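Local coordinates for protein peptidyl-prolyl cis-trans isomerase FKBP13, chloroplastic (Arabidopsis thaliana, PDB 1U79) that catalyses the cis-trans isomerisation of peptidyl-proline bonds in the chloroplast thylakoid lumen and regulates accumulation of the Rieske protein, at residues T58-G62 against V63-I67; L112-P115 against A116-L119. All coordinates share one frame; numbering follows the deposited sequence.

Contact 1: T58-G62 against V63-I67; sequences TFRIG and VGEVI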
loop_
_atom_site.group_PDB
_atom_site.type_symbol
_atom_site.label_atom_id
_atom_site.label_comp_id
_atom_site.label_asym_id
_atom_site.label_seq_id
_atom_site.Cartn_x
_atom_site.Cartn_y
_atom_site.Cartn_z
ATOM N N THR A 58 -3.244 -2.663 -11.956
ATOM C CA THR A 58 -2.293 -3.592 -12.547
ATOM C C THR A 58 -0.964 -2.841 -12.626
ATOM O O THR A 58 -0.889 -1.773 -13.224
ATOM C CB THR A 58 -2.760 -4.057 -13.945
ATOM O OG1 THR A 58 -3.955 -4.847 -13.810
ATOM C CG2 THR A 58 -1.679 -4.899 -14.619
ATOM N N PHE A 59 0.075 -3.378 -11.991
ATOM C CA PHE A 59 1.382 -2.713 -11.971
ATOM C C PHE A 59 2.493 -3.696 -11.618
ATOM O O PHE A 59 2.206 -4.790 -11.123
ATOM C CB PHE A 59 1.370 -1.594 -10.920
ATOM C CG PHE A 59 1.204 -2.094 -9.496
ATOM C CD1 PHE A 59 2.267 -2.050 -8.601
ATOM C CD2 PHE A 59 -0.012 -2.616 -9.061
ATOM C CE1 PHE A 59 2.121 -2.519 -7.287
ATOM C CE2 PHE A 59 -0.171 -3.090 -7.757
ATOM C CZ PHE A 59 0.900 -3.040 -6.867
ATOM N N ARG A 60 3.753 -3.343 -11.884
ATOM C CA ARG A 60 4.815 -4.263 -11.475
ATOM C C ARG A 60 5.281 -3.865 -10.100
ATOM O O ARG A 60 5.413 -2.688 -9.779
ATOM C CB ARG A 60 6.052 -4.326 -12.384
ATOM C CG ARG A 60 6.208 -3.378 -13.510
ATOM C CD ARG A 60 6.911 -4.195 -14.588
ATOM N NE ARG A 60 5.996 -5.279 -14.908
ATOM C CZ ARG A 60 6.341 -6.523 -15.202
ATOM N NH1 ARG A 60 7.610 -6.889 -15.236
ATOM N NH2 ARG A 60 5.391 -7.410 -15.430
ATOM N N ILE A 61 5.547 -4.871 -9.291
ATOM C CA ILE A 61 5.956 -4.652 -7.926
ATOM C C ILE A 61 7.470 -4.636 -7.773
ATOM O O ILE A 61 8.192 -5.348 -8.477
ATOM C CB ILE A 61 5.340 -5.752 -7.035
ATOM C CG1 ILE A 61 5.657 -5.482 -5.564
ATOM C CG2 ILE A 61 5.841 -7.139 -7.484
ATOM C CD1 ILE A 61 4.859 -4.330 -4.983
ATOM N N GLY A 62 7.941 -3.791 -6.862
ATOM C CA GLY A 62 9.355 -3.703 -6.569
ATOM C C GLY A 62 10.258 -2.915 -7.497
ATOM O O GLY A 62 11.477 -3.026 -7.384
ATOM N N VAL A 63 9.695 -2.106 -8.389
ATOM C CA VAL A 63 10.529 -1.342 -9.310
ATOM C C VAL A 63 10.235 0.155 -9.320
ATOM O O VAL A 63 10.578 0.856 -10.273
ATOM C CB VAL A 63 10.408 -1.888 -10.743
ATOM C CG1 VAL A 63 10.736 -3.371 -10.751
ATOM C CG2 VAL A 63 9.012 -1.650 -11.284
ATOM N N GLY A 64 9.607 0.633 -8.247
ATOM C CA GLY A 64 9.289 2.046 -8.128
ATOM C C GLY A 64 8.150 2.554 -8.992
ATOM O O GLY A 64 8.154 3.706 -9.415
ATOM N N GLU A 65 7.163 1.705 -9.249
ATOM C CA GLU A 65 6.030 2.100 -10.068
ATOM C C GLU A 65 4.960 2.670 -9.152
ATOM O O GLU A 65 3.998 3.296 -9.606
ATOM C CB GLU A 65 5.492 0.887 -10.821
ATOM C CG GLU A 65 5.080 1.178 -12.246
ATOM C CD GLU A 65 4.833 -0.090 -13.027
ATOM O OE1 GLU A 65 3.857 -0.795 -12.716
ATOM O OE2 GLU A 65 5.625 -0.384 -13.947
ATOM N N VAL A 66 5.151 2.454 -7.855
ATOM C CA VAL A 66 4.225 2.926 -6.827
ATOM C C VAL A 66 5.035 3.454 -5.642
ATOM O O VAL A 66 6.262 3.307 -5.604
ATOM C CB VAL A 66 3.338 1.778 -6.330
ATOM C CG1 VAL A 66 2.294 1.426 -7.378
ATOM C CG2 VAL A 66 4.205 0.567 -6.033
ATOM N N ILE A 67 4.366 4.062 -4.668
ATOM C CA ILE A 67 5.101 4.577 -3.518
ATOM C C ILE A 67 5.909 3.471 -2.844
ATOM O O ILE A 67 5.525 2.295 -2.869
ATOM C CB ILE A 67 4.169 5.238 -2.479
ATOM C CG1 ILE A 67 3.037 4.289 -2.082
ATOM C CG2 ILE A 67 3.585 6.527 -3.065
ATOM C CD1 ILE A 67 2.114 4.879 -1.001
HETATM O O HOH W 1 6.805 -0.921 -8.254
#
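The carboxylate of E65 swings back to the end of strand 57-60, where its OE1 takes the backbone N-H of R60 at 2.7 Å with an N-H...O angle of 158°. The N-H comes in from above the carboxylate plane, 41° out of it. The same group lies against carbon as well: OE1 is 3.2 Å from F59 CB, and OE2 sits 3.1 Å from R60 CG. R60 thus meets the acid with its backbone N-H and the CG methylene, while its guanidinium stays apart, NE 5.0 Å from E65 OE2. Opposite charge at that range may still add a mild attraction.

The F59 and V66 side chains cross at about a right angle, F59 CD1 3.7 Å from V66 CG1, and V66 CG2 also touches CE1. With chi1 at 65°, F59 CG lies between the backbone N and carbonyl carbon; the ring also meets that of W70 and touches I74 of helix 68-75.

One water holds the bend together: it donates to R60 O (2.7 Å) and accepts from V63 N and from E65 N (2.8 Å). Further out, D71 receives the N-H groups of G62 and G64, both at positive phi, and K29 NZ binds G62 O. This is the turn from strand 57-60 into helix 68-75 of the FKBP fold; V66, I67 and W70 probably correspond to residues lining the proline/FK506 pocket in related FKBPs.

Contact 2: L112-P115 against A116-L119; sequences LIPP and ASVL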
loop_
_atom_site.group_PDB
_atom_site.type_symbol
_atom_site.label_atom_id
_atom_site.label_comp_id
_atom_site.label_asym_id
_atom_site.label_seq_id
_atom_site.Cartn_x
_atom_site.Cartn_y
_atom_site.Cartn_z
ATOM N N LEU A 112 -5.430 16.590 -1.843
ATOM C CA LEU A 112 -6.313 15.484 -1.466
ATOM C C LEU A 112 -5.601 14.710 -0.356
ATOM O O LEU A 112 -6.216 14.260 0.607
ATOM C CB LEU A 112 -6.544 14.567 -2.670
ATOM C CG LEU A 112 -7.426 13.332 -2.440
ATOM C CD1 LEU A 112 -8.836 13.770 -2.102
ATOM C CD2 LEU A 112 -7.432 12.454 -3.690
ATOM N N ILE A 113 -4.296 14.540 -0.529
ATOM C CA ILE A 113 -3.452 13.880 0.460
ATOM C C ILE A 113 -2.574 14.994 1.014
ATOM O O ILE A 113 -1.626 15.435 0.368
ATOM C CB ILE A 113 -2.564 12.792 -0.173
ATOM C CG1 ILE A 113 -3.426 11.594 -0.570
ATOM C CG2 ILE A 113 -1.475 12.355 0.811
ATOM C CD1 ILE A 113 -2.650 10.500 -1.290
ATOM N N PRO A 114 -2.908 15.493 2.209
ATOM C CA PRO A 114 -2.158 16.563 2.858
ATOM C C PRO A 114 -0.686 16.240 3.048
ATOM O O PRO A 114 -0.283 15.064 3.102
ATOM C CB PRO A 114 -2.863 16.711 4.206
ATOM C CG PRO A 114 -4.256 16.278 3.915
ATOM C CD PRO A 114 -4.039 15.069 3.054
ATOM N N PRO A 115 0.146 17.285 3.139
ATOM C CA PRO A 115 1.578 17.082 3.338
ATOM C C PRO A 115 1.785 16.287 4.635
ATOM O O PRO A 115 1.013 16.437 5.588
ATOM C CB PRO A 115 2.114 18.504 3.465
ATOM C CG PRO A 115 1.171 19.310 2.575
ATOM C CD PRO A 115 -0.177 18.714 2.928
ATOM N N ALA A 116 2.808 15.431 4.649
ATOM C CA ALA A 116 3.169 14.643 5.827
ATOM C C ALA A 116 2.078 13.700 6.303
ATOM O O ALA A 116 1.944 13.444 7.503
ATOM C CB ALA A 116 3.582 15.581 6.971
ATOM N N SER A 117 1.319 13.162 5.356
ATOM C CA SER A 117 0.243 12.246 5.680
ATOM C C SER A 117 0.657 10.790 5.851
ATOM O O SER A 117 1.345 10.221 5.009
ATOM C CB SER A 117 -0.843 12.291 4.594
ATOM O OG SER A 117 -1.541 13.526 4.589
ATOM N N VAL A 118 0.231 10.191 6.955
ATOM C CA VAL A 118 0.451 8.768 7.173
ATOM C C VAL A 118 -0.713 8.189 6.372
ATOM O O VAL A 118 -1.840 8.682 6.469
ATOM C CB VAL A 118 0.264 8.375 8.647
ATOM C CG1 VAL A 118 0.227 6.851 8.770
ATOM C CG2 VAL A 118 1.390 8.961 9.488
ATOM N N LEU A 119 -0.458 7.170 5.564
ATOM C CA LEU A 119 -1.530 6.597 4.766
ATOM C C LEU A 119 -1.912 5.199 5.221
ATOM O O LEU A 119 -1.065 4.408 5.624
ATOM C CB LEU A 119 -1.106 6.539 3.299
ATOM C CG LEU A 119 -0.568 7.834 2.692
ATOM C CD1 LEU A 119 -0.268 7.604 1.212
ATOM C CD2 LEU A 119 -1.598 8.956 2.863
HETATM O O HOH W 2 1.959 13.447 2.257
#
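P114 O is gripped twice. The hydroxyl of S117 donates to it over a very short 2.5 Å, and a water donates from 2.9 Å while accepting the S117 N-H at 3.2 Å. S117 therefore reaches the same carbonyl both directly through its side chain and indirectly through its backbone. Chi1 of -69° places OG beside the serine's own N and anti to its carbonyl carbon, which turns the hydroxyl back over the bend. There it also lies along the P114 ring, 3.3 Å from CD and 3.5 Å from CB.

Beside the hydroxyl, the branch methyl CG2 of I113 meets S117 CB at 3.8 Å. That methyl is shared: L119 CD2 touches it from 4.0 Å, a spacing of ordinary apolar packing. F47 of strand 46-49 lies against both I113 and L119, with Y99 beside the isoleucine and A98 beside the leucine, so the apolar side of the bend faces other parts of the chain.

The path between is set by P115 and A116, at the two middle positions of the turn. P115 is extended, with negative phi and large positive psi, and A116 takes a positive phi of 61°; its backbone also bonds to G100, and its side chain touches D101. Before the bend, L112 and I113 both face A104 in a classic beta bulge. P114 to S117 form a type II beta turn, which leads the FKBP chain into its last strand, 119-128.

Contact 1 comes first along the chain and closes before contact 2 opens; their centres lie about 20 Å apart, both within the one FKBP domain. Each is a bend on a path out of or into the same antiparallel sheet: contact 1 leads from strand 57-60 to helix 68-75, contact 2 into strand 119-128. Both of those strands pair with strand 32-40. The two bends also touch, I67 CD1 lying 4.2 Å from L119 CD1, with A98 next to both residues. I67 is the N-cap residue of helix 68-75. I67, Y99, which touches both contacts, and F47 beside contact 2 match pocket residues of other FKBPs, so the contacts probably frame neighbouring parts of the isomerase site.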